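Local coordinates for possible adenyl cyclase-associated protein (Cryptosporidium parvum, PDB 2B0R) that probably binds and sequesters monomeric actin, as expected of a cyclase-associated protein, through a dimeric C-terminal beta-helix domain, at residues Tyr52-His57 against Ser83-Glu88; Ile121-Thr126 against Pro130-Asp135; Val153-Ser156 against Glu160-Leu163. All coordinates share one frame; numbering follows the deposited sequence.

Interaction 1 of 3, residues Tyr52-His57 against Ser83-Glu88; sequences YLVENH and SRIIVE
Val-54 and Ile-85 face each other from opposite walls of a beta-helix, each sending its CB inward, and meet through single methyls: CG1 of Val-54 lies 4.4 Å from CG2 of Ile-85. The valine's first torsion, 170°, sets CG1 anti to the backbone N, and it is this branch that reaches across; on the isoleucine the short gamma methyl does the touching rather than the CG1-CD1 arm. This is a light apolar touch between strands whose CA atoms stand 8.8 Å apart at this pair.

Past the end of strand 51-55 the chain comes nearer to the facing segment, the CA atoms of His-57 and Ser-83 being 6.8 Å apart, and the contact turns polar. The hydroxyl OG of Ser-83 lies 3.0 Å from the backbone O of His-57, within hydrogen-bonding distance, and it also lies against the backbone O of Gln-81, its stronger partner. Chi1 of the serine, -28°, leaves OG beside its own backbone N and turned to the histidine carbonyl. The imidazole plays no part in that approach: His-57 brings only its CB near, 4.1 Å from OG of Ser-83, while its NE2 is hydrogen-bonded to the backbone O of Lys-44.

All four touching residues are buried. Strand 51-55 lies between strands 44-48 and 74-81 in one sheet, and strand 84-87 lies between strands 64-66 and 102-106 in the other, so the contact joins the two sheets near one end of the stack.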
loop_
_atom_site.group_PDB
_atom_site.type_symbol
_atom_site.label_atom_id
_atom_site.label_comp_id
_atom_site.label_asym_id
_atom_site.label_seq_id
_atom_site.Cartn_x
_atom_site.Cartn_y
_atom_site.Cartn_z
ATOM N N TYR A 52 -21.084 -8.956 -17.191
ATOM C CA TYR A 52 -20.679 -10.357 -17.299
ATOM C C TYR A 52 -19.939 -10.779 -16.053
ATOM O O TYR A 52 -18.862 -10.238 -15.778
ATOM C CB TYR A 52 -19.737 -10.562 -18.476
ATOM C CG TYR A 52 -20.425 -10.504 -19.769
ATOM C CD1 TYR A 52 -20.387 -9.352 -20.541
ATOM C CD2 TYR A 52 -21.132 -11.595 -20.238
ATOM C CE1 TYR A 52 -21.038 -9.280 -21.743
ATOM C CE2 TYR A 52 -21.805 -11.528 -21.437
ATOM C CZ TYR A 52 -21.756 -10.362 -22.183
ATOM O OH TYR A 52 -22.402 -10.303 -23.394
ATOM N N LEU A 53 -20.496 -11.738 -15.299
ATOM C CA LEU A 53 -19.810 -12.224 -14.107
ATOM C C LEU A 53 -19.057 -13.451 -14.533
ATOM O O LEU A 53 -19.637 -14.372 -15.113
ATOM C CB LEU A 53 -20.766 -12.553 -12.961
ATOM C CG LEU A 53 -22.012 -11.714 -12.600
ATOM C CD1 LEU A 53 -22.989 -12.532 -11.661
ATOM C CD2 LEU A 53 -21.697 -10.321 -12.001
ATOM N N VAL A 54 -17.753 -13.444 -14.258
ATOM C CA VAL A 54 -16.828 -14.523 -14.587
ATOM C C VAL A 54 -16.207 -14.955 -13.246
ATOM O O VAL A 54 -15.376 -14.247 -12.688
ATOM C CB VAL A 54 -15.750 -13.997 -15.586
ATOM C CG1 VAL A 54 -14.620 -14.988 -15.788
ATOM C CG2 VAL A 54 -16.387 -13.651 -16.918
ATOM N N GLU A 55 -16.640 -16.089 -12.706
ATOM C CA GLU A 55 -16.344 -16.393 -11.291
ATOM C C GLU A 55 -15.895 -17.801 -11.006
ATOM O O GLU A 55 -16.283 -18.737 -11.707
ATOM C CB GLU A 55 -17.568 -16.168 -10.428
ATOM C CG GLU A 55 -18.179 -14.840 -10.501
ATOM C CD GLU A 55 -18.958 -14.560 -9.249
ATOM O OE1 GLU A 55 -18.790 -13.452 -8.680
ATOM O OE2 GLU A 55 -19.729 -15.456 -8.804
ATOM N N ASN A 56 -15.111 -17.937 -9.926
ATOM C CA ASN A 56 -14.774 -19.240 -9.317
ATOM C C ASN A 56 -14.106 -20.171 -10.271
ATOM O O ASN A 56 -14.490 -21.337 -10.380
ATOM C CB ASN A 56 -16.025 -19.913 -8.767
ATOM C CG ASN A 56 -16.810 -19.012 -7.882
ATOM O OD1 ASN A 56 -16.304 -18.532 -6.868
ATOM N ND2 ASN A 56 -18.062 -18.762 -8.250
ATOM N N HIS A 57 -13.123 -19.669 -11.001
ATOM C CA HIS A 57 -12.383 -20.547 -11.904
ATOM C C HIS A 57 -11.041 -20.865 -11.298
ATOM O O HIS A 57 -10.154 -20.005 -11.210
ATOM C CB HIS A 57 -12.280 -19.947 -13.289
ATOM C CG HIS A 57 -13.612 -19.624 -13.891
ATOM N ND1 HIS A 57 -14.283 -20.488 -14.727
ATOM C CD2 HIS A 57 -14.400 -18.529 -13.769
ATOM C CE1 HIS A 57 -15.425 -19.935 -15.100
ATOM N NE2 HIS A 57 -15.520 -18.745 -14.533
ATOM N N SER A 83 -5.676 -19.431 -13.695
ATOM C CA SER A 83 -6.391 -19.577 -14.970
ATOM C C SER A 83 -6.122 -18.405 -15.896
ATOM O O SER A 83 -5.950 -17.287 -15.430
ATOM C CB SER A 83 -7.892 -19.687 -14.731
ATOM O OG SER A 83 -8.154 -20.255 -13.469
ATOM N N ARG A 84 -6.067 -18.678 -17.205
ATOM C CA ARG A 84 -6.052 -17.635 -18.218
ATOM C C ARG A 84 -7.517 -17.224 -18.443
ATOM O O ARG A 84 -8.388 -18.082 -18.635
ATOM C CB ARG A 84 -5.336 -18.089 -19.535
ATOM C CG ARG A 84 -4.661 -16.882 -20.373
ATOM C CD ARG A 84 -3.805 -17.262 -21.687
ATOM N NE ARG A 84 -2.777 -16.228 -22.036
ATOM C CZ ARG A 84 -1.434 -16.426 -22.064
ATOM N NH1 ARG A 84 -0.918 -17.639 -21.805
ATOM N NH2 ARG A 84 -0.594 -15.415 -22.372
ATOM N N ILE A 85 -7.795 -15.926 -18.340
ATOM C CA ILE A 85 -9.086 -15.359 -18.772
ATOM C C ILE A 85 -8.872 -14.396 -19.955
ATOM O O ILE A 85 -7.874 -13.661 -20.002
ATOM C CB ILE A 85 -9.822 -14.642 -17.633
ATOM C CG1 ILE A 85 -10.226 -15.641 -16.538
ATOM C CG2 ILE A 85 -11.048 -13.916 -18.157
ATOM C CD1 ILE A 85 -9.154 -15.869 -15.488
ATOM N N ILE A 86 -9.797 -14.433 -20.910
ATOM C CA ILE A 86 -9.654 -13.721 -22.158
ATOM C C ILE A 86 -10.944 -13.045 -22.463
ATOM O O ILE A 86 -11.986 -13.701 -22.588
ATOM C CB ILE A 86 -9.348 -14.666 -23.336
ATOM C CG1 ILE A 86 -8.091 -15.501 -23.067
ATOM C CG2 ILE A 86 -9.166 -13.883 -24.627
ATOM C CD1 ILE A 86 -7.740 -16.525 -24.206
ATOM N N VAL A 87 -10.876 -11.728 -22.607
ATOM C CA VAL A 87 -12.041 -10.936 -22.991
ATOM C C VAL A 87 -11.828 -10.440 -24.421
ATOM O O VAL A 87 -10.867 -9.736 -24.712
ATOM C CB VAL A 87 -12.301 -9.784 -21.958
ATOM C CG1 VAL A 87 -13.466 -8.932 -22.362
ATOM C CG2 VAL A 87 -12.572 -10.382 -20.603
ATOM N N GLU A 88 -12.692 -10.852 -25.334
ATOM C CA GLU A 88 -12.461 -10.552 -26.745
ATOM C C GLU A 88 -12.889 -9.146 -27.122
ATOM O O GLU A 88 -12.180 -8.450 -27.841
ATOM C CB GLU A 88 -13.124 -11.585 -27.637
ATOM C CG GLU A 88 -12.455 -12.937 -27.510
ATOM C CD GLU A 88 -12.622 -13.865 -28.734
ATOM O OE1 GLU A 88 -13.646 -13.775 -29.473
ATOM O OE2 GLU A 88 -11.711 -14.701 -28.915
#

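Interaction 2 of 3, residues Ile121-Thr126 against Pro130-Asp135; sequences IKLQMT and PTISLD
Leu-123 and Ile-132 meet tip to tip inside what is, by family and topology, a right-handed parallel beta-helix. Strand 121-125 belongs to one sheet of the helix and strand 131-135 to the other; they run in opposite directions across the interior, joined by the short turn that carries the chain from one face to the next.

The tight part is a single pair of methyls: CD2 of Leu-123 sits 3.9 Å from CD1 of Ile-132. The CA atoms of the two residues are 10.4 Å apart, and the two side chains together span the gap, Ile-132 with an extended arm: chi2 of 171° carries CD1 to the far end of the chain. Ile-132 has more surface buried by the contact than Leu-123 or Met-125. The leucine places CG anti to the backbone N, chi1 167°, which leads its CD2 branch into the core. Phe-104 packs on Leu-123, while Ile-142 and Val-151 pack on Ile-132, so the pair is enclosed by the neighbouring coils.

Beyond Ile-132 the contact thins. On the outer faces Lys-122 and Gln-124 on one strand, and Thr-131, Ser-133 and Asp-135 on the other, leave the core and are partly exposed to solvent, in contrast to the buried residues that touch. Nearer the turn Met-125 adds a looser contact to Ile-132. Its chain bends at chi3, 76°, after an extended chi2, and this swings the terminal CE to 4.4 Å from the same CD1 of Ile-132 that Leu-123 touches.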
loop_
_atom_site.group_PDB
_atom_site.type_symbol
_atom_site.label_atom_id
_atom_site.label_comp_id
_atom_site.label_asym_id
_atom_site.label_seq_id
_atom_site.Cartn_x
_atom_site.Cartn_y
_atom_site.Cartn_z
ATOM N N ILE A 121 -0.764 -11.346 -10.547
ATOM C CA ILE A 121 -1.692 -11.094 -11.660
ATOM C C ILE A 121 -0.949 -10.580 -12.881
ATOM O O ILE A 121 -0.060 -9.735 -12.761
ATOM C CB ILE A 121 -2.816 -10.112 -11.232
ATOM C CG1 ILE A 121 -3.574 -10.701 -10.046
ATOM C CG2 ILE A 121 -3.778 -9.836 -12.367
ATOM C CD1 ILE A 121 -4.294 -12.045 -10.384
ATOM N N LYS A 122 -1.294 -11.101 -14.047
ATOM C CA LYS A 122 -0.689 -10.624 -15.278
ATOM C C LYS A 122 -1.792 -10.173 -16.168
ATOM O O LYS A 122 -2.691 -10.963 -16.471
ATOM C CB LYS A 122 0.084 -11.730 -15.976
ATOM C CG LYS A 122 1.295 -12.257 -15.192
ATOM C CD LYS A 122 2.143 -13.120 -16.106
ATOM C CE LYS A 122 3.613 -13.067 -15.725
ATOM N NZ LYS A 122 3.832 -13.843 -14.494
ATOM N N LEU A 123 -1.763 -8.903 -16.565
ATOM C CA LEU A 123 -2.775 -8.410 -17.442
ATOM C C LEU A 123 -2.146 -7.878 -18.726
ATOM O O LEU A 123 -1.193 -7.086 -18.672
ATOM C CB LEU A 123 -3.603 -7.322 -16.747
ATOM C CG LEU A 123 -4.533 -6.488 -17.659
ATOM C CD1 LEU A 123 -5.935 -7.040 -17.667
ATOM C CD2 LEU A 123 -4.589 -5.097 -17.169
ATOM N N GLN A 124 -2.686 -8.310 -19.866
ATOM C CA GLN A 124 -2.253 -7.826 -21.154
ATOM C C GLN A 124 -3.425 -7.335 -21.972
ATOM O O GLN A 124 -4.487 -7.936 -21.961
ATOM C CB GLN A 124 -1.503 -8.912 -21.926
ATOM C CG GLN A 124 -1.143 -8.506 -23.381
ATOM C CD GLN A 124 -0.063 -9.388 -24.018
ATOM O OE1 GLN A 124 0.017 -10.577 -23.745
ATOM N NE2 GLN A 124 0.770 -8.790 -24.865
ATOM N N MET A 125 -3.208 -6.241 -22.688
ATOM C CA MET A 125 -4.214 -5.651 -23.540
ATOM C C MET A 125 -3.725 -5.675 -24.981
ATOM O O MET A 125 -2.535 -5.561 -25.228
ATOM C CB MET A 125 -4.462 -4.200 -23.101
ATOM C CG MET A 125 -3.282 -3.292 -23.399
ATOM S SD MET A 125 -3.341 -1.616 -22.740
ATOM C CE MET A 125 -2.965 -1.915 -21.007
ATOM N N THR A 126 -4.638 -5.803 -25.934
ATOM C CA THR A 126 -4.245 -5.646 -27.346
ATOM C C THR A 126 -4.667 -4.301 -27.874
ATOM O O THR A 126 -4.181 -3.876 -28.928
ATOM C CB THR A 126 -4.894 -6.662 -28.274
ATOM O OG1 THR A 126 -6.314 -6.547 -28.155
ATOM C CG2 THR A 126 -4.451 -8.068 -27.952
ATOM N N PRO A 130 -7.558 3.167 -21.077
ATOM C CA PRO A 130 -7.193 4.532 -20.608
ATOM C C PRO A 130 -6.601 4.571 -19.177
ATOM O O PRO A 130 -5.545 5.209 -18.953
ATOM C CB PRO A 130 -8.516 5.309 -20.675
ATOM C CG PRO A 130 -9.385 4.523 -21.643
ATOM C CD PRO A 130 -8.979 3.065 -21.467
ATOM N N THR A 131 -7.236 3.827 -18.264
ATOM C CA THR A 131 -6.999 3.907 -16.831
ATOM C C THR A 131 -6.955 2.517 -16.225
ATOM O O THR A 131 -7.839 1.679 -16.500
ATOM C CB THR A 131 -8.220 4.676 -16.164
ATOM O OG1 THR A 131 -8.183 6.031 -16.572
ATOM C CG2 THR A 131 -8.206 4.622 -14.665
ATOM N N ILE A 132 -5.973 2.269 -15.373
ATOM C CA ILE A 132 -5.988 1.078 -14.511
ATOM C C ILE A 132 -5.805 1.457 -13.043
ATOM O O ILE A 132 -4.996 2.324 -12.692
ATOM C CB ILE A 132 -4.870 0.061 -14.854
ATOM C CG1 ILE A 132 -4.996 -0.437 -16.287
ATOM C CG2 ILE A 132 -4.871 -1.142 -13.831
ATOM C CD1 ILE A 132 -3.768 -1.274 -16.738
ATOM N N SER A 133 -6.531 0.767 -12.179
ATOM C CA SER A 133 -6.418 1.040 -10.770
ATOM C C SER A 133 -6.089 -0.221 -9.989
ATOM O O SER A 133 -6.745 -1.267 -10.143
ATOM C CB SER A 133 -7.688 1.766 -10.265
ATOM O OG SER A 133 -8.181 1.150 -9.111
ATOM N N LEU A 134 -5.044 -0.118 -9.173
ATOM C CA LEU A 134 -4.575 -1.236 -8.355
ATOM C C LEU A 134 -4.656 -0.882 -6.899
ATOM O O LEU A 134 -4.053 0.093 -6.454
ATOM C CB LEU A 134 -3.119 -1.573 -8.666
ATOM C CG LEU A 134 -2.656 -1.797 -10.091
ATOM C CD1 LEU A 134 -1.212 -2.188 -10.049
ATOM C CD2 LEU A 134 -3.464 -2.870 -10.777
ATOM N N ASP A 135 -5.371 -1.694 -6.150
ATOM C CA ASP A 135 -5.594 -1.431 -4.755
ATOM C C ASP A 135 -5.453 -2.724 -3.932
ATOM O O ASP A 135 -6.076 -3.747 -4.261
ATOM C CB ASP A 135 -6.976 -0.773 -4.576
ATOM C CG ASP A 135 -7.386 -0.673 -3.119
ATOM O OD1 ASP A 135 -8.318 -1.401 -2.712
ATOM O OD2 ASP A 135 -6.756 0.109 -2.372
#

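Interaction 3 of 3, residues Val153-Ser156 against Glu160-Leu163; sequences VYSS and EMNL
Val-153, Met-161 and Ser-155 have the most surface buried here, and between them they define two separate points of touch between facing strands. Val-153 meets Leu-163 tip to tip, CG2 of the valine lying 3.8 Å from CD1 of the leucine. The valine's two branches divide the work: CG1 is anti to the backbone N, chi1 -165°, leaving CG2 anti to the carbonyl carbon and directed across to the leucine. The CA atoms of the two residues are 9.1 Å apart, and chi2 of 166° carries CD1 of the leucine outward to the valine.

Two residues further along strand 152-156, Ser-155 receives Met-161. The small serine leaves the longer methionine to cover most of the distance, and it is the sulfur that arrives: SD of Met-161 lies 3.7 Å from CB of Ser-155, so the serine is touched at its carbon rather than at its hydroxyl. The methionine chain runs out nearly straight through chi2 and then bends at chi3, -68°, turning its terminal CE aside once SD has come up against the serine.

Ile-178 packs against Val-153, Met-161 and Leu-163, covering this end of the apolar core, and Leu-134 of the preceding coil rests on Val-153. Leu-163 also touches Leu-193 of the second subunit, and Val-153, Tyr-154 and Ser-155 pair with an antiparallel strand of that subunit, carrying their sheet on across the interface. Two facing strands with a mostly apolar interior, one of them extended edge to edge by a strand of the second subunit, are consistent with the dimeric beta-helix of cyclase-associated protein C-terminal domains.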
loop_
_atom_site.group_PDB
_atom_site.type_symbol
_atom_site.label_atom_id
_atom_site.label_comp_id
_atom_site.label_asym_id
_atom_site.label_seq_id
_atom_site.Cartn_x
_atom_site.Cartn_y
_atom_site.Cartn_z
ATOM N N VAL A 153 -2.063 4.542 -14.322
ATOM C CA VAL A 153 -2.214 3.499 -13.296
ATOM C C VAL A 153 -2.322 4.154 -11.924
ATOM O O VAL A 153 -1.432 4.877 -11.506
ATOM C CB VAL A 153 -1.050 2.456 -13.310
ATOM C CG1 VAL A 153 -1.437 1.232 -12.520
ATOM C CG2 VAL A 153 -0.684 2.053 -14.724
ATOM N N TYR A 154 -3.446 3.940 -11.264
ATOM C CA TYR A 154 -3.657 4.414 -9.901
ATOM C C TYR A 154 -3.335 3.267 -8.956
ATOM O O TYR A 154 -3.727 2.114 -9.212
ATOM C CB TYR A 154 -5.095 4.935 -9.716
ATOM C CG TYR A 154 -5.378 6.183 -10.530
ATOM C CD1 TYR A 154 -5.692 6.106 -11.914
ATOM C CD2 TYR A 154 -5.312 7.451 -9.938
ATOM C CE1 TYR A 154 -5.949 7.279 -12.681
ATOM C CE2 TYR A 154 -5.537 8.627 -10.686
ATOM C CZ TYR A 154 -5.863 8.536 -12.054
ATOM O OH TYR A 154 -6.080 9.701 -12.766
ATOM N N SER A 155 -2.575 3.566 -7.899
ATOM C CA SER A 155 -2.103 2.537 -6.983
ATOM C C SER A 155 -2.176 2.970 -5.545
ATOM O O SER A 155 -1.789 4.105 -5.197
ATOM C CB SER A 155 -0.663 2.139 -7.305
ATOM O OG SER A 155 0.201 3.242 -7.167
ATOM N N SER A 156 -2.652 2.061 -4.704
ATOM C CA SER A 156 -2.735 2.307 -3.275
ATOM C C SER A 156 -2.616 0.975 -2.605
ATOM O O SER A 156 -3.215 -0.014 -3.097
ATOM C CB SER A 156 -4.076 2.960 -2.896
ATOM O OG SER A 156 -5.124 2.124 -3.315
ATOM N N GLU A 160 5.017 -4.663 -5.640
ATOM C CA GLU A 160 5.554 -5.352 -6.850
ATOM C C GLU A 160 4.638 -5.123 -8.065
ATOM O O GLU A 160 4.015 -6.058 -8.591
ATOM C CB GLU A 160 5.765 -6.860 -6.625
ATOM C CG GLU A 160 6.420 -7.265 -5.293
ATOM N N MET A 161 4.540 -3.864 -8.483
ATOM C CA MET A 161 3.766 -3.523 -9.645
ATOM C C MET A 161 4.696 -3.119 -10.770
ATOM O O MET A 161 5.547 -2.218 -10.587
ATOM C CB MET A 161 2.826 -2.368 -9.327
ATOM C CG MET A 161 1.812 -2.631 -8.234
ATOM S SD MET A 161 1.211 -1.059 -7.601
ATOM C CE MET A 161 2.701 -0.460 -6.808
ATOM N N ASN A 162 4.539 -3.753 -11.939
ATOM C CA ASN A 162 5.318 -3.343 -13.120
ATOM C C ASN A 162 4.489 -3.020 -14.329
ATOM O O ASN A 162 3.408 -3.604 -14.563
ATOM C CB ASN A 162 6.358 -4.388 -13.507
ATOM C CG ASN A 162 7.199 -4.789 -12.360
ATOM O OD1 ASN A 162 8.007 -4.000 -11.837
ATOM N ND2 ASN A 162 6.995 -5.987 -11.910
ATOM N N LEU A 163 5.002 -2.062 -15.085
ATOM C CA LEU A 163 4.492 -1.747 -16.381
ATOM C C LEU A 163 5.486 -2.227 -17.414
ATOM O O LEU A 163 6.721 -2.077 -17.244
ATOM C CB LEU A 163 4.289 -0.267 -16.512
ATOM C CG LEU A 163 2.877 0.194 -16.203
ATOM C CD1 LEU A 163 2.910 1.729 -16.028
ATOM C CD2 LEU A 163 1.915 -0.196 -17.319
#

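How the interactions relate
The three contacts follow one another along the chain and along the stack, each bridging the same two sheets of the beta-helix. Interactions 1 and 2 have centres 15 Å apart and do not touch, their nearest atoms staying about 5 Å away. Interactions 1 and 3 lie on opposite sides of the chain's centre, 22 Å between centres. Interactions 2 and 3 are neighbours, 9 Å between centres: strands 131-135 and 152-156 pair side by side, with Leu-134 N probably hydrogen-bonded to Tyr-154 O at 2.6 Å, and inside the core CD1 of Leu-134 packs 3.6 Å from CG of Met-161. Of the three, interaction 3 alone is reached by the second subunit.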